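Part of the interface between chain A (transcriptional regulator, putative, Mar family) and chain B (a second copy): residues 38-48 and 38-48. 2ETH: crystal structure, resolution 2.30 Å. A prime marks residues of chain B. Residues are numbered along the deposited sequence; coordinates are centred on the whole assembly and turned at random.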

# COMPACT_ATOMS: atom_id res chain seq x y z
N GLU A 38 -5.79 -5.48 13.13
CA GLU A 38 -6.38 -4.12 12.99
C GLU A 38 -6.11 -3.58 11.58
O GLU A 38 -7.06 -3.21 10.85
CB GLU A 38 -5.91 -3.13 14.10
CG GLU A 38 -6.87 -2.98 15.35
CD GLU A 38 -6.88 -4.21 16.29
N ILE A 39 -4.84 -3.60 11.17
CA ILE A 39 -4.43 -3.10 9.87
C ILE A 39 -5.20 -3.73 8.71
O ILE A 39 -5.55 -3.04 7.76
CB ILE A 39 -2.87 -3.26 9.63
N SER A 40 -5.49 -5.02 8.79
CA SER A 40 -6.10 -5.74 7.68
C SER A 40 -7.57 -5.35 7.53
O SER A 40 -8.12 -5.46 6.45
CB SER A 40 -5.97 -7.25 7.86
OG SER A 40 -6.83 -7.70 8.89
N ASP A 41 -8.18 -4.91 8.62
CA ASP A 41 -9.55 -4.46 8.65
C ASP A 41 -9.77 -2.95 8.35
O ASP A 41 -10.89 -2.53 8.13
CB ASP A 41 -10.10 -4.78 10.02
CG ASP A 41 -11.58 -4.51 10.12
OD1 ASP A 41 -12.31 -4.93 9.21
OD2 ASP A 41 -12.00 -3.88 11.11
N MSE A 42 -8.69 -2.15 8.34
CA MSE A 42 -8.78 -0.72 8.02
C MSE A 42 -8.89 -0.48 6.54
O MSE A 42 -8.33 -1.24 5.75
CB MSE A 42 -7.52 0.02 8.49
CG MSE A 42 -7.37 0.15 9.97
SE MSE A 42 -5.87 1.24 10.40
CE MSE A 42 -4.75 -0.03 11.35
N LYS A 43 -9.58 0.60 6.17
CA LYS A 43 -9.59 1.08 4.79
C LYS A 43 -8.27 1.72 4.46
O LYS A 43 -7.50 2.17 5.34
CB LYS A 43 -10.72 2.07 4.52
CG LYS A 43 -12.15 1.52 4.79
CD LYS A 43 -13.18 2.66 4.75
CE LYS A 43 -14.44 2.36 5.55
NZ LYS A 43 -15.58 1.83 4.73
N THR A 44 -8.00 1.78 3.16
CA THR A 44 -6.73 2.26 2.65
C THR A 44 -6.43 3.69 3.15
O THR A 44 -5.35 3.93 3.67
CB THR A 44 -6.70 2.16 1.08
OG1 THR A 44 -7.74 2.97 0.52
CG2 THR A 44 -6.91 0.71 0.61
N THR A 45 -7.38 4.62 3.05
CA THR A 45 -7.08 6.01 3.41
C THR A 45 -7.07 6.22 4.94
O THR A 45 -6.38 7.09 5.44
CB THR A 45 -7.96 7.04 2.67
OG1 THR A 45 -9.31 6.85 3.05
CG2 THR A 45 -7.88 6.87 1.12
N GLU A 46 -7.79 5.37 5.67
CA GLU A 46 -7.68 5.33 7.14
C GLU A 46 -6.27 5.01 7.56
O GLU A 46 -5.73 5.63 8.49
CB GLU A 46 -8.58 4.22 7.74
CG GLU A 46 -9.98 4.59 8.11
CD GLU A 46 -10.84 3.35 8.37
OE1 GLU A 46 -10.29 2.36 8.91
OE2 GLU A 46 -12.06 3.36 8.00
N LEU A 47 -5.72 3.95 6.96
CA LEU A 47 -4.34 3.53 7.28
C LEU A 47 -3.32 4.60 6.91
O LEU A 47 -2.37 4.84 7.61
CB LEU A 47 -3.98 2.21 6.56
CG LEU A 47 -2.54 1.71 6.80
CD1 LEU A 47 -2.27 1.49 8.35
CD2 LEU A 47 -2.31 0.43 5.98
N TYR A 48 -3.54 5.27 5.81
CA TYR A 48 -2.64 6.30 5.31
C TYR A 48 -2.62 7.48 6.29
O TYR A 48 -1.52 7.98 6.68
CB TYR A 48 -3.14 6.70 3.89
CG TYR A 48 -2.15 7.47 3.05
CD1 TYR A 48 -0.79 7.20 3.11
CD2 TYR A 48 -2.58 8.49 2.21
CE1 TYR A 48 0.14 7.92 2.33
CE2 TYR A 48 -1.63 9.21 1.42
CZ TYR A 48 -0.29 8.89 1.52
OH TYR A 48 0.63 9.57 0.80
N GLU B 38 -13.56 4.18 -5.10
CA GLU B 38 -13.90 2.85 -4.59
C GLU B 38 -12.62 2.18 -4.11
O GLU B 38 -12.64 1.44 -3.11
CB GLU B 38 -14.62 2.01 -5.66
N ILE B 39 -11.49 2.45 -4.77
CA ILE B 39 -10.19 2.07 -4.22
C ILE B 39 -10.05 2.60 -2.78
O ILE B 39 -9.54 1.89 -1.90
CB ILE B 39 -9.02 2.57 -5.09
N SER B 40 -10.53 3.82 -2.54
CA SER B 40 -10.32 4.46 -1.24
C SER B 40 -11.28 3.92 -0.18
O SER B 40 -10.96 3.94 1.00
CB SER B 40 -10.38 6.00 -1.34
OG SER B 40 -11.53 6.53 -0.73
N ASP B 41 -12.42 3.40 -0.61
CA ASP B 41 -13.40 2.83 0.31
C ASP B 41 -13.04 1.40 0.72
O ASP B 41 -13.52 0.91 1.74
CB ASP B 41 -14.79 2.86 -0.33
CG ASP B 41 -15.92 2.45 0.64
OD1 ASP B 41 -15.97 2.99 1.78
OD2 ASP B 41 -16.77 1.60 0.25
N MSE B 42 -12.22 0.73 -0.08
CA MSE B 42 -11.82 -0.66 0.16
C MSE B 42 -10.87 -0.85 1.35
O MSE B 42 -9.95 -0.09 1.55
CB MSE B 42 -11.15 -1.25 -1.09
CG MSE B 42 -12.12 -2.03 -1.94
SE MSE B 42 -11.39 -2.62 -3.65
CE MSE B 42 -11.36 -1.00 -4.57
N LYS B 43 -11.10 -1.90 2.12
CA LYS B 43 -10.14 -2.33 3.12
C LYS B 43 -8.91 -2.92 2.42
O LYS B 43 -8.98 -3.29 1.24
CB LYS B 43 -10.76 -3.36 4.07
CG LYS B 43 -11.82 -2.79 4.93
CD LYS B 43 -12.58 -3.89 5.62
CE LYS B 43 -13.58 -3.32 6.62
NZ LYS B 43 -14.16 -4.44 7.40
N THR B 44 -7.80 -3.00 3.14
CA THR B 44 -6.51 -3.24 2.51
C THR B 44 -6.39 -4.63 1.89
O THR B 44 -5.85 -4.76 0.79
CB THR B 44 -5.35 -3.02 3.48
OG1 THR B 44 -5.58 -3.76 4.68
CG2 THR B 44 -5.17 -1.53 3.83
N THR B 45 -6.91 -5.64 2.59
CA THR B 45 -6.94 -7.00 2.04
C THR B 45 -7.95 -7.20 0.88
O THR B 45 -7.74 -8.08 0.03
CB THR B 45 -7.14 -8.03 3.16
OG1 THR B 45 -8.36 -7.75 3.83
CG2 THR B 45 -6.00 -7.90 4.18
N GLU B 46 -9.02 -6.39 0.81
CA GLU B 46 -9.94 -6.41 -0.34
C GLU B 46 -9.31 -5.87 -1.59
O GLU B 46 -9.43 -6.46 -2.67
CB GLU B 46 -11.18 -5.57 -0.07
CG GLU B 46 -12.00 -6.10 1.05
CD GLU B 46 -13.14 -5.18 1.44
OE1 GLU B 46 -13.34 -4.12 0.78
OE2 GLU B 46 -13.83 -5.56 2.43
N LEU B 47 -8.61 -4.74 -1.43
CA LEU B 47 -7.82 -4.15 -2.53
C LEU B 47 -6.72 -5.11 -3.00
O LEU B 47 -6.51 -5.32 -4.19
CB LEU B 47 -7.21 -2.82 -2.09
CG LEU B 47 -6.38 -2.13 -3.17
CD1 LEU B 47 -7.25 -1.91 -4.44
CD2 LEU B 47 -5.81 -0.86 -2.65
N TYR B 48 -6.04 -5.72 -2.05
CA TYR B 48 -4.96 -6.63 -2.35
C TYR B 48 -5.46 -7.87 -3.10
O TYR B 48 -4.77 -8.32 -3.99
CB TYR B 48 -4.33 -7.04 -1.03
CG TYR B 48 -3.06 -7.84 -1.09
CD1 TYR B 48 -1.97 -7.43 -1.87
CD2 TYR B 48 -2.91 -9.00 -0.30
CE1 TYR B 48 -0.75 -8.18 -1.88
CE2 TYR B 48 -1.68 -9.74 -0.32
CZ TYR B 48 -0.64 -9.31 -1.11
OH TYR B 48 0.50 -10.03 -1.13

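The two copies meet through the same short segment, paired about a near-twofold relation centred on Lys43 and Lys43′, whose CA atoms lie 3.8 Å apart. A single beta bridge joins the backbones here: Thr44 N donates to Met42′ O at 3.1 Å, and Thr44′ N donates to Met42 O at 3.2 Å. Both lysines occupy N-cap positions, so the amide that follows each of them belongs to the first turn of a helix, has no carbonyl of that helix to bond, and is free to serve the partner chain. The same carbonyls also receive CA-H...O contacts, Lys43 CA to Met42′ O at 3.5 Å and Lys43′ CA to Met42 O at 3.4 Å.

The CA-to-CB bonds of Lys43 and Lys43′ point sideways, and the chains beyond them extend to the partner's aspartate. Each has chi1 in m and chi2 and chi3 in t, an extended course that carries the amine to the aspartate of the other copy. The Asp41 and Asp41′ CA-to-CB bonds point away from the partner, yet chi1 near 180° (t) brings the carboxylates within reach. The resulting salt bridges are not identical: Lys43′ NZ lies 2.6 Å from Asp41 OD1, whereas Lys43 NZ lies 3.2 Å from Asp41′ OD1. The difference accompanies a change at chi4, which is t in Lys43′ but −97° in Lys43.

Thr44 and Thr44′ are the most extensively covered residues of the contact. Both adopt the p rotamer, which directs the hydroxyl and methyl to different neighbours. Thr44 OG1 donates to Ile39′ O and Thr44′ OG1 to Ile39 O, each at 3.2 Å, while the methyls face apolar groups: Thr44 CG2 is 3.8 Å from Leu47′ CD2, and Thr44′ CG2 is 4.1 Å from Leu47 CD2. Thr44′ thus sits as a knob among Ile39, Ser40, Thr44 and Leu47. The CA-to-CB bonds of Leu47 and Leu47′ point toward the partner, with chi1 t and chi2 p.

Thr45 and Thr45′ are also p, and their methyls pack on the serines, with Thr45 CG2 3.6 Å from Ser40′ CB and Thr45′ CG2 3.7 Å from Ser40 CB. On one side a weak hydrogen bond is added, from Thr45′ OG1 to Ser40 O at 3.5 Å.

Glu46 and Glu46′ make no contact across the interface; each folds back to its own chain, where OE1 of Glu46 accepts a weak hydrogen bond from Lys43 N (3.3 Å) and OE1 of Glu46′ one from Lys43′ N (3.4 Å), a link that ties the bridging segment to the helix it precedes.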